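Local structure of papain-like protease (Human betacoronavirus 2c EMC/2012, 4RNA) at residues A[139-143]-A[144-148]; A[169-172]-A[173-176]; A[263-266]-A[267-270]. The protein is a papain-like cysteine protease of MERS coronavirus, which, as in related coronaviruses, probably cuts the viral polyprotein and removes ubiquitin-like modifiers from proteins. All blocks are in the same frame, centred on the assembly; numbering follows the deposited sequence.

Contact 1 (A[139-143]-A[144-148]); sequences FMKHK and GGDST. With PO4 (phosphate ion), chain C.
Ser-147 OG and His-142 ND1 share a short hydrogen bond of 2.5 Å, made just past the end of helix 133-143. His-142 CG stands anti to the backbone N (chi1 159°), which brings ND1 to the hydroxyl of Ser-147; the hydroxyl meets the ring at its edge, near its plane. With NE2 bonded to Asp-123 OD1, both ring nitrogens have partners and the rotation of the ring is fixed. On another side of the helix end, the chain of Lys-141 bends to run alongside Asp-146. The ion pair from Lys-141 NZ to Asp-146 OD2 is long at 3.6 Å, and the stronger salt bridge of the lysine goes to Asp-149. A water accepts from Lys-141 NZ, while its bond to Asp-146 OD1 is weak. The backbone closes the turn: Asp-146 N reaches back to Lys-141 O at 2.7 Å, and Gly-145 N bonds His-142 O from above its carbonyl plane. Gly-145 has a phi of 98°, which suits glycine, and together with the bonds back into the last turn it defines a Schellman motif at the C-terminal end of the helix.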
ATOM      1  N   PHE A 139     -15.789  -7.439  -8.547  1.00 25.37           N
ATOM      2  CA  PHE A 139     -16.604  -6.247  -8.755  1.00 28.81           C
ATOM      3  C   PHE A 139     -17.980  -6.694  -9.306  1.00 31.08           C
ATOM      4  O   PHE A 139     -19.010  -6.295  -8.770  1.00 30.07           O
ATOM      5  CB  PHE A 139     -15.979  -5.315  -9.797  1.00 28.89           C
ATOM      6  CG  PHE A 139     -16.593  -3.940  -9.806  1.00 33.60           C
ATOM      7  CD1 PHE A 139     -17.082  -3.366  -8.608  1.00 31.43           C
ATOM      8  CD2 PHE A 139     -16.673  -3.214 -10.982  1.00 37.05           C
ATOM      9  CE1 PHE A 139     -17.657  -2.074  -8.628  1.00 40.78           C
ATOM     10  CE2 PHE A 139     -17.218  -1.912 -11.000  1.00 36.96           C
ATOM     11  CZ  PHE A 139     -17.700  -1.350  -9.842  1.00 35.67           C
ATOM     12  N   MET A 140     -17.979  -7.509 -10.375  1.00 33.09           N
ATOM     13  CA  MET A 140     -19.257  -8.152 -10.868  1.00 34.56           C
ATOM     14  C   MET A 140     -20.057  -8.924  -9.810  1.00 36.59           C
ATOM     15  O   MET A 140     -21.286  -8.747  -9.717  1.00 36.62           O
ATOM     16  CB  MET A 140     -19.003  -9.012 -12.098  1.00 40.14           C
ATOM     17  CG  MET A 140     -18.326  -8.202 -13.196  1.00 42.79           C
ATOM     18  SD  MET A 140     -19.353  -6.791 -13.762  1.00 54.42           S
ATOM     19  CE  MET A 140     -18.951  -5.332 -12.790  1.00 55.91           C
ATOM     20  N   LYS A 141     -19.372  -9.733  -8.986  1.00 31.94           N
ATOM     21  CA  LYS A 141     -20.041 -10.477  -7.918  1.00 35.00           C
ATOM     22  C   LYS A 141     -20.631  -9.487  -6.933  1.00 33.94           C
ATOM     23  O   LYS A 141     -21.733  -9.733  -6.366  1.00 34.35           O
ATOM     24  CB  LYS A 141     -19.083 -11.429  -7.155  1.00 30.19           C
ATOM     25  CG  LYS A 141     -18.621 -12.642  -7.923  1.00 41.24           C
ATOM     26  CD  LYS A 141     -18.452 -13.781  -6.947  1.00 45.10           C
ATOM     27  CE  LYS A 141     -17.089 -13.747  -6.302  1.00 48.44           C
ATOM     28  NZ  LYS A 141     -17.019 -14.734  -5.173  1.00 50.25           N
ATOM     29  N   HIS A 142     -19.867  -8.408  -6.644  1.00 30.94           N
ATOM     30  CA  HIS A 142     -20.339  -7.386  -5.717  1.00 30.56           C
ATOM     31  C   HIS A 142     -21.603  -6.767  -6.317  1.00 32.03           C
ATOM     32  O   HIS A 142     -22.583  -6.572  -5.646  1.00 31.05           O
ATOM     33  CB  HIS A 142     -19.228  -6.304  -5.461  1.00 31.84           C
ATOM     34  CG  HIS A 142     -19.772  -4.959  -4.938  1.00 27.56           C
ATOM     35  ND1 HIS A 142     -20.215  -4.789  -3.665  1.00 34.18           N
ATOM     36  CD2 HIS A 142     -19.972  -3.732  -5.589  1.00 31.75           C
ATOM     37  CE1 HIS A 142     -20.665  -3.533  -3.504  1.00 31.92           C
ATOM     38  NE2 HIS A 142     -20.520  -2.887  -4.691  1.00 33.13           N
ATOM     39  N   LYS A 143     -21.575  -6.449  -7.598  1.00 27.02           N
ATOM     40  CA  LYS A 143     -22.769  -5.801  -8.235  1.00 35.99           C
ATOM     41  C   LYS A 143     -23.974  -6.740  -8.135  1.00 44.92           C
ATOM     42  O   LYS A 143     -25.101  -6.294  -7.996  1.00 42.80           O
ATOM     43  CB  LYS A 143     -22.544  -5.491  -9.709  1.00 36.82           C
ATOM     44  CG  LYS A 143     -21.575  -4.355 -10.050  1.00 40.62           C
ATOM     45  CD  LYS A 143     -21.981  -3.044  -9.399  1.00 50.72           C
ATOM     46  CE  LYS A 143     -21.295  -1.866 -10.085  1.00 50.18           C
ATOM     47  NZ  LYS A 143     -21.802  -0.592  -9.509  1.00 53.09           N
ATOM     48  N   GLY A 144     -23.710  -8.042  -8.253  1.00 43.96           N
ATOM     49  CA  GLY A 144     -24.710  -9.098  -8.092  1.00 39.53           C
ATOM     50  C   GLY A 144     -25.102  -9.377  -6.664  1.00 38.53           C
ATOM     51  O   GLY A 144     -25.881 -10.282  -6.405  1.00 43.39           O
ATOM     52  N   GLY A 145     -24.596  -8.638  -5.700  1.00 35.92           N
ATOM     53  CA  GLY A 145     -25.055  -8.894  -4.304  1.00 32.95           C
ATOM     54  C   GLY A 145     -24.162  -9.768  -3.449  1.00 37.75           C
ATOM     55  O   GLY A 145     -24.518 -10.110  -2.321  1.00 43.12           O
ATOM     56  N   ASP A 146     -22.950 -10.066  -3.926  1.00 38.98           N
ATOM     57  CA  ASP A 146     -22.024 -10.925  -3.147  1.00 40.51           C
ATOM     58  C   ASP A 146     -20.679 -10.149  -3.003  1.00 34.22           C
ATOM     59  O   ASP A 146     -19.856 -10.155  -3.874  1.00 29.88           O
ATOM     60  CB  ASP A 146     -21.856 -12.240  -3.921  1.00 41.53           C
ATOM     61  CG  ASP A 146     -20.845 -13.185  -3.297  1.00 48.04           C
ATOM     62  OD1 ASP A 146     -20.485 -13.066  -2.103  1.00 46.69           O
ATOM     63  OD2 ASP A 146     -20.397 -14.083  -4.046  1.00 58.17           O
ATOM     64  N   SER A 147     -20.527  -9.438  -1.926  1.00 27.46           N
ATOM     65  CA  SER A 147     -19.468  -8.384  -1.831  1.00 33.54           C
ATOM     66  C   SER A 147     -18.192  -8.817  -1.109  1.00 34.14           C
ATOM     67  O   SER A 147     -17.258  -8.019  -0.975  1.00 30.53           O
ATOM     68  CB  SER A 147     -19.995  -7.099  -1.132  1.00 34.36           C
ATOM     69  OG  SER A 147     -20.996  -6.425  -1.895  1.00 34.82           O
ATOM     70  N   THR A 148     -18.167 -10.043  -0.598  1.00 31.79           N
ATOM     71  CA  THR A 148     -17.027 -10.456   0.228  1.00 33.18           C
ATOM     72  C   THR A 148     -15.689 -10.365  -0.531  1.00 29.29           C
ATOM     73  O   THR A 148     -14.746  -9.735  -0.046  1.00 31.78           O
ATOM     74  CB  THR A 148     -17.232 -11.876   0.757  1.00 35.82           C
ATOM     75  OG1 THR A 148     -18.422 -11.867   1.537  1.00 39.10           O
ATOM     76  CG2 THR A 148     -16.019 -12.333   1.653  1.00 30.78           C
TER
HETATM   77  P   PO4 C 402     -20.091  -9.024   2.771  1.00 54.24           P
HETATM   78  O1  PO4 C 402     -19.742 -10.127   3.774  1.00 62.52           O
HETATM   79  O2  PO4 C 402     -19.136  -9.089   1.601  1.00 71.35           O
HETATM   80  O3  PO4 C 402     -19.924  -7.699   3.501  1.00 62.98           O
HETATM   81  O4  PO4 C 402     -21.514  -9.188   2.243  1.00 53.46           O
HETATM   82  O   HOH W   1     -17.576 -12.566  -2.843  1.00 40.30           O

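Contact 2 (A[169-172]-A[173-176]); sequences SRLL and HTVL
Leu-171 O takes two hydrogen bonds at once, from Val-175 N at 2.8 Å and from Thr-174 OG1 at 2.7 Å. The amide arrives nearly along the C=O axis, whereas the hydroxyl comes in from the flank, at a C=O...O angle of 106°. Thr-174 OG1 sits between its own backbone N and carbonyl carbon (chi1 54°), which turns it back onto the preceding turn of helix 168-176, with Leu-171 CD1 also close by. The same rotation brings Thr-174 CG2 within 3.4 Å of Arg-170 O, and 3.9 Å from Arg-170 NH1. That arginine turns its chain at chi3; its NH2 group holds Asp-166 in a salt bridge and the carbonyl of Gly-158 in a hydrogen bond, and its side chain packs against Asn-159 of the second subunit.

Two residues earlier, Ser-169 O accepts from His-173 N, and the edge of the imidazole also faces this oxygen, with His-173 CD2 in plane at 3.0 Å. The far end of the ring is fixed as well, since NE2 bonds Ser-249 OG, while Ser-169 OG bonds Asp-311.

Packing takes over on the remaining flank. Leu-172 and Leu-176 stand one turn apart with Leu-172 CD2 and Leu-176 CD1 just in touch at 4.5 Å, and Leu-176 CG lies against Leu-172 O. The helix thus divides its chemistry by face: most of the hydrocarbon, from Leu-171, Leu-172 and Val-175, packs on helix 115-122, while the serine and the buried arginine and histidine have polar partners, and the threonine hydroxyl is satisfied by the helix backbone itself.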
ATOM      1  N   SER A 169     -10.039   8.512   0.920  1.00 31.66           N
ATOM      2  CA  SER A 169      -9.555   9.109  -0.355  1.00 33.25           C
ATOM      3  C   SER A 169      -8.375   8.324  -0.880  1.00 29.54           C
ATOM      4  O   SER A 169      -8.278   8.112  -2.095  1.00 30.78           O
ATOM      5  CB  SER A 169      -9.260  10.645  -0.242  1.00 34.19           C
ATOM      6  OG  SER A 169     -10.430  11.318   0.291  1.00 35.40           O
ATOM      7  N   ARG A 170      -7.477   7.922   0.021  1.00 32.30           N
ATOM      8  CA  ARG A 170      -6.289   7.155  -0.416  1.00 32.41           C
ATOM      9  C   ARG A 170      -6.778   5.900  -1.105  1.00 29.72           C
ATOM     10  O   ARG A 170      -6.336   5.566  -2.189  1.00 26.20           O
ATOM     11  CB  ARG A 170      -5.408   6.780   0.774  1.00 31.36           C
ATOM     12  CG  ARG A 170      -4.157   5.940   0.419  1.00 33.40           C
ATOM     13  CD  ARG A 170      -3.469   5.493   1.722  1.00 34.46           C
ATOM     14  NE  ARG A 170      -4.091   4.310   2.310  1.00 34.49           N
ATOM     15  CZ  ARG A 170      -4.071   3.064   1.805  1.00 32.20           C
ATOM     16  NH1 ARG A 170      -3.538   2.701   0.590  1.00 27.24           N
ATOM     17  NH2 ARG A 170      -4.685   2.162   2.498  1.00 31.35           N
ATOM     18  N   LEU A 171      -7.694   5.191  -0.467  1.00 27.88           N
ATOM     19  CA  LEU A 171      -8.207   3.922  -1.078  1.00 32.48           C
ATOM     20  C   LEU A 171      -8.926   4.078  -2.372  1.00 30.02           C
ATOM     21  O   LEU A 171      -8.729   3.259  -3.348  1.00 31.40           O
ATOM     22  CB  LEU A 171      -9.117   3.201  -0.066  1.00 34.42           C
ATOM     23  CG  LEU A 171      -8.648   1.913   0.575  1.00 45.38           C
ATOM     24  CD1 LEU A 171      -7.862   0.954  -0.359  1.00 36.28           C
ATOM     25  CD2 LEU A 171      -7.812   2.343   1.762  1.00 42.93           C
ATOM     26  N   LEU A 172      -9.770   5.129  -2.485  1.00 29.02           N
ATOM     27  CA  LEU A 172     -10.415   5.350  -3.788  1.00 31.28           C
ATOM     28  C   LEU A 172      -9.411   5.507  -4.845  1.00 31.78           C
ATOM     29  O   LEU A 172      -9.536   4.999  -5.963  1.00 28.26           O
ATOM     30  CB  LEU A 172     -11.217   6.669  -3.765  1.00 35.78           C
ATOM     31  CG  LEU A 172     -12.666   6.523  -3.460  1.00 38.48           C
ATOM     32  CD1 LEU A 172     -13.326   7.890  -3.351  1.00 37.47           C
ATOM     33  CD2 LEU A 172     -13.281   5.686  -4.575  1.00 32.22           C
ATOM     34  N   HIS A 173      -8.361   6.264  -4.539  1.00 38.73           N
ATOM     35  CA  HIS A 173      -7.428   6.507  -5.603  1.00 36.51           C
ATOM     36  C   HIS A 173      -6.600   5.288  -5.930  1.00 36.57           C
ATOM     37  O   HIS A 173      -6.359   5.005  -7.094  1.00 35.13           O
ATOM     38  CB  HIS A 173      -6.648   7.863  -5.378  1.00 44.37           C
ATOM     39  CG  HIS A 173      -7.560   9.119  -5.492  1.00 57.41           C
ATOM     40  ND1 HIS A 173      -7.543   9.967  -6.568  1.00 49.39           N
ATOM     41  CD2 HIS A 173      -8.564   9.611  -4.636  1.00 53.71           C
ATOM     42  CE1 HIS A 173      -8.474  10.944  -6.391  1.00 54.86           C
ATOM     43  NE2 HIS A 173      -9.096  10.726  -5.220  1.00 57.10           N
ATOM     44  N   THR A 174      -6.250   4.469  -4.953  1.00 35.31           N
ATOM     45  CA  THR A 174      -5.568   3.226  -5.238  1.00 39.13           C
ATOM     46  C   THR A 174      -6.396   2.204  -5.970  1.00 38.49           C
ATOM     47  O   THR A 174      -5.875   1.459  -6.823  1.00 34.10           O
ATOM     48  CB  THR A 174      -5.069   2.499  -3.960  1.00 44.89           C
ATOM     49  OG1 THR A 174      -6.166   2.333  -3.069  1.00 72.18           O
ATOM     50  CG2 THR A 174      -4.090   3.279  -3.263  1.00 43.63           C
ATOM     51  N   VAL A 175      -7.683   2.143  -5.644  1.00 30.67           N
ATOM     52  CA  VAL A 175      -8.538   1.256  -6.377  1.00 33.02           C
ATOM     53  C   VAL A 175      -8.668   1.727  -7.824  1.00 30.61           C
ATOM     54  O   VAL A 175      -8.591   0.914  -8.693  1.00 33.31           O
ATOM     55  CB  VAL A 175      -9.934   1.092  -5.708  1.00 31.94           C
ATOM     56  CG1 VAL A 175     -10.869   0.308  -6.623  1.00 33.99           C
ATOM     57  CG2 VAL A 175      -9.784   0.332  -4.396  1.00 35.97           C
ATOM     58  N   LEU A 176      -8.878   3.033  -8.055  1.00 29.75           N
ATOM     59  CA  LEU A 176      -9.118   3.520  -9.381  1.00 30.16           C
ATOM     60  C   LEU A 176      -7.845   3.473 -10.185  1.00 28.40           C
ATOM     61  O   LEU A 176      -7.884   3.332 -11.445  1.00 34.00           O
ATOM     62  CB  LEU A 176      -9.669   4.932  -9.333  1.00 35.52           C
ATOM     63  CG  LEU A 176     -11.143   5.003  -8.902  1.00 32.46           C
ATOM     64  CD1 LEU A 176     -11.576   6.462  -8.656  1.00 33.81           C
ATOM     65  CD2 LEU A 176     -12.022   4.341  -9.925  1.00 29.09           C
TER

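Contact 3 (A[263-266]-A[267-270]); sequences PDFV and AFNV
Phe-265 and Phe-268 provide the main aromatic contact, their rings meeting on one side of the chain where it enters strand 267-272. Phe-265 CE1 lies 3.9 Å from Phe-268 CD1, and Phe-265 CD1 is nearly as close to the same atom. The ring planes stand almost at right angles, at 85°, yet the approach is oblique. Their centroids are 5.9 Å apart. In both residues CG lies between the backbone N and the carbonyl carbon, so the two rings lift from the backbone in the same sense and come together at their CD1-CE1 sides. Val-257 of strand 252-258 and Leu-286 of strand 280-287 touch both phenylalanines.

The backbone explains why residues three apart can share a side. Val-266 has a near-helical psi of -19°, which breaks the extended chain just before strand 267-272, whereas the residues after it are extended. Val-266 and Ala-267 both bond the main chain of Leu-313, at the start of a strand that lies between 280-287 and 304-315 in the palm sheet of this protease family.

The aliphatic contact is between chain neighbours, Val-266 CG2 and Ala-267 CB, 4.4 Å apart.

Polar contacts across the two segments are absent. Ala-267 N is buried here without a partner, 3.5 Å from Val-266 CG2, whereas the main chain of Phe-268 pairs with Ala-284 of strand 280-287.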
ATOM      1  N   PRO A 263     -27.516  21.788  -7.023  1.00 33.85           N
ATOM      2  CA  PRO A 263     -26.087  21.696  -7.437  1.00 38.38           C
ATOM      3  C   PRO A 263     -25.814  20.486  -8.361  1.00 36.13           C
ATOM      4  O   PRO A 263     -26.606  19.507  -8.385  1.00 32.52           O
ATOM      5  CB  PRO A 263     -25.343  21.529  -6.120  1.00 32.96           C
ATOM      6  CG  PRO A 263     -26.361  20.933  -5.153  1.00 35.96           C
ATOM      7  CD  PRO A 263     -27.739  21.386  -5.607  1.00 30.95           C
ATOM      8  N   ASP A 264     -24.725  20.546  -9.132  1.00 36.80           N
ATOM      9  CA  ASP A 264     -24.469  19.504 -10.139  1.00 37.66           C
ATOM     10  C   ASP A 264     -23.843  18.227  -9.583  1.00 37.73           C
ATOM     11  O   ASP A 264     -23.846  17.221 -10.251  1.00 39.06           O
ATOM     12  CB  ASP A 264     -23.541  20.046 -11.214  1.00 46.11           C
ATOM     13  CG  ASP A 264     -24.139  21.223 -11.930  1.00 51.66           C
ATOM     14  OD1 ASP A 264     -25.385  21.213 -12.096  1.00 55.22           O
ATOM     15  OD2 ASP A 264     -23.359  22.144 -12.299  1.00 55.23           O
ATOM     16  N   PHE A 265     -23.308  18.268  -8.359  1.00 36.05           N
ATOM     17  CA  PHE A 265     -22.625  17.074  -7.856  1.00 33.94           C
ATOM     18  C   PHE A 265     -23.727  16.077  -7.476  1.00 32.11           C
ATOM     19  O   PHE A 265     -24.859  16.496  -7.208  1.00 34.69           O
ATOM     20  CB  PHE A 265     -21.616  17.389  -6.748  1.00 32.54           C
ATOM     21  CG  PHE A 265     -22.175  18.230  -5.620  1.00 31.32           C
ATOM     22  CD1 PHE A 265     -22.846  17.628  -4.579  1.00 32.50           C
ATOM     23  CD2 PHE A 265     -22.022  19.639  -5.620  1.00 34.43           C
ATOM     24  CE1 PHE A 265     -23.393  18.383  -3.549  1.00 34.23           C
ATOM     25  CE2 PHE A 265     -22.547  20.396  -4.575  1.00 33.11           C
ATOM     26  CZ  PHE A 265     -23.244  19.761  -3.554  1.00 35.68           C
ATOM     27  N   VAL A 266     -23.420  14.793  -7.515  1.00 29.44           N
ATOM     28  CA  VAL A 266     -24.391  13.727  -7.245  1.00 31.54           C
ATOM     29  C   VAL A 266     -24.144  13.048  -5.909  1.00 30.25           C
ATOM     30  O   VAL A 266     -25.002  12.337  -5.397  1.00 34.91           O
ATOM     31  CB  VAL A 266     -24.500  12.712  -8.422  1.00 37.84           C
ATOM     32  CG1 VAL A 266     -24.855  13.447  -9.734  1.00 38.49           C
ATOM     33  CG2 VAL A 266     -23.238  11.888  -8.547  1.00 32.91           C
ATOM     34  N   ALA A 267     -22.941  13.189  -5.357  1.00 30.85           N
ATOM     35  CA  ALA A 267     -22.580  12.520  -4.120  1.00 29.85           C
ATOM     36  C   ALA A 267     -21.279  13.087  -3.561  1.00 30.66           C
ATOM     37  O   ALA A 267     -20.531  13.708  -4.273  1.00 28.40           O
ATOM     38  CB  ALA A 267     -22.409  10.990  -4.279  1.00 28.55           C
ATOM     39  N   PHE A 268     -21.037  12.901  -2.258  1.00 23.85           N
ATOM     40  CA  PHE A 268     -19.784  13.352  -1.671  1.00 29.49           C
ATOM     41  C   PHE A 268     -19.491  12.589  -0.411  1.00 32.80           C
ATOM     42  O   PHE A 268     -20.421  12.070   0.229  1.00 33.44           O
ATOM     43  CB  PHE A 268     -19.785  14.893  -1.415  1.00 29.49           C
ATOM     44  CG  PHE A 268     -20.902  15.367  -0.507  1.00 31.01           C
ATOM     45  CD1 PHE A 268     -22.164  15.644  -1.020  1.00 30.15           C
ATOM     46  CD2 PHE A 268     -20.682  15.478   0.833  1.00 29.37           C
ATOM     47  CE1 PHE A 268     -23.209  16.081  -0.229  1.00 33.57           C
ATOM     48  CE2 PHE A 268     -21.716  15.932   1.654  1.00 33.14           C
ATOM     49  CZ  PHE A 268     -22.974  16.233   1.128  1.00 33.28           C
ATOM     50  N   ASN A 269     -18.213  12.513  -0.016  1.00 27.92           N
ATOM     51  CA  ASN A 269     -17.938  11.965   1.322  1.00 27.07           C
ATOM     52  C   ASN A 269     -17.614  12.978   2.352  1.00 27.86           C
ATOM     53  O   ASN A 269     -17.190  14.103   2.049  1.00 29.58           O
ATOM     54  CB  ASN A 269     -16.799  10.925   1.272  1.00 27.60           C
ATOM     55  CG  ASN A 269     -17.169   9.745   0.367  1.00 35.02           C
ATOM     56  OD1 ASN A 269     -18.283   9.239   0.465  1.00 32.65           O
ATOM     57  ND2 ASN A 269     -16.229   9.295  -0.501  1.00 28.84           N
ATOM     58  N   VAL A 270     -17.799  12.586   3.612  1.00 29.48           N
ATOM     59  CA  VAL A 270     -17.583  13.556   4.670  1.00 31.11           C
ATOM     60  C   VAL A 270     -16.712  12.825   5.682  1.00 29.04           C
ATOM     61  O   VAL A 270     -16.876  11.606   5.875  1.00 31.92           O
ATOM     62  CB  VAL A 270     -18.946  13.980   5.326  1.00 36.73           C
ATOM     63  CG1 VAL A 270     -18.734  14.593   6.674  1.00 35.48           C
ATOM     64  CG2 VAL A 270     -19.714  14.938   4.422  1.00 35.38           C
TER

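Contact 2 is the most deeply buried of the three, its centre about 5 Å from the centre of the chain, whereas contacts 1 and 3 lie further out and are only partly buried. Contacts 1 and 2 are both helical, but one finishes a helix with glycines and charged, water-touched side chains, while the other runs through a helix whose polar groups are matched inside the protein. Contact 3 belongs to the beta sheet and relies on hydrocarbon alone. None touches another, yet contacts 2 and 3 come within about 4 Å at their nearest atoms and share a partner: Asp-311 of strand 304-315 takes bonds from Ser-169 and Asn-269, joining helix 168-176 to strand 267-272.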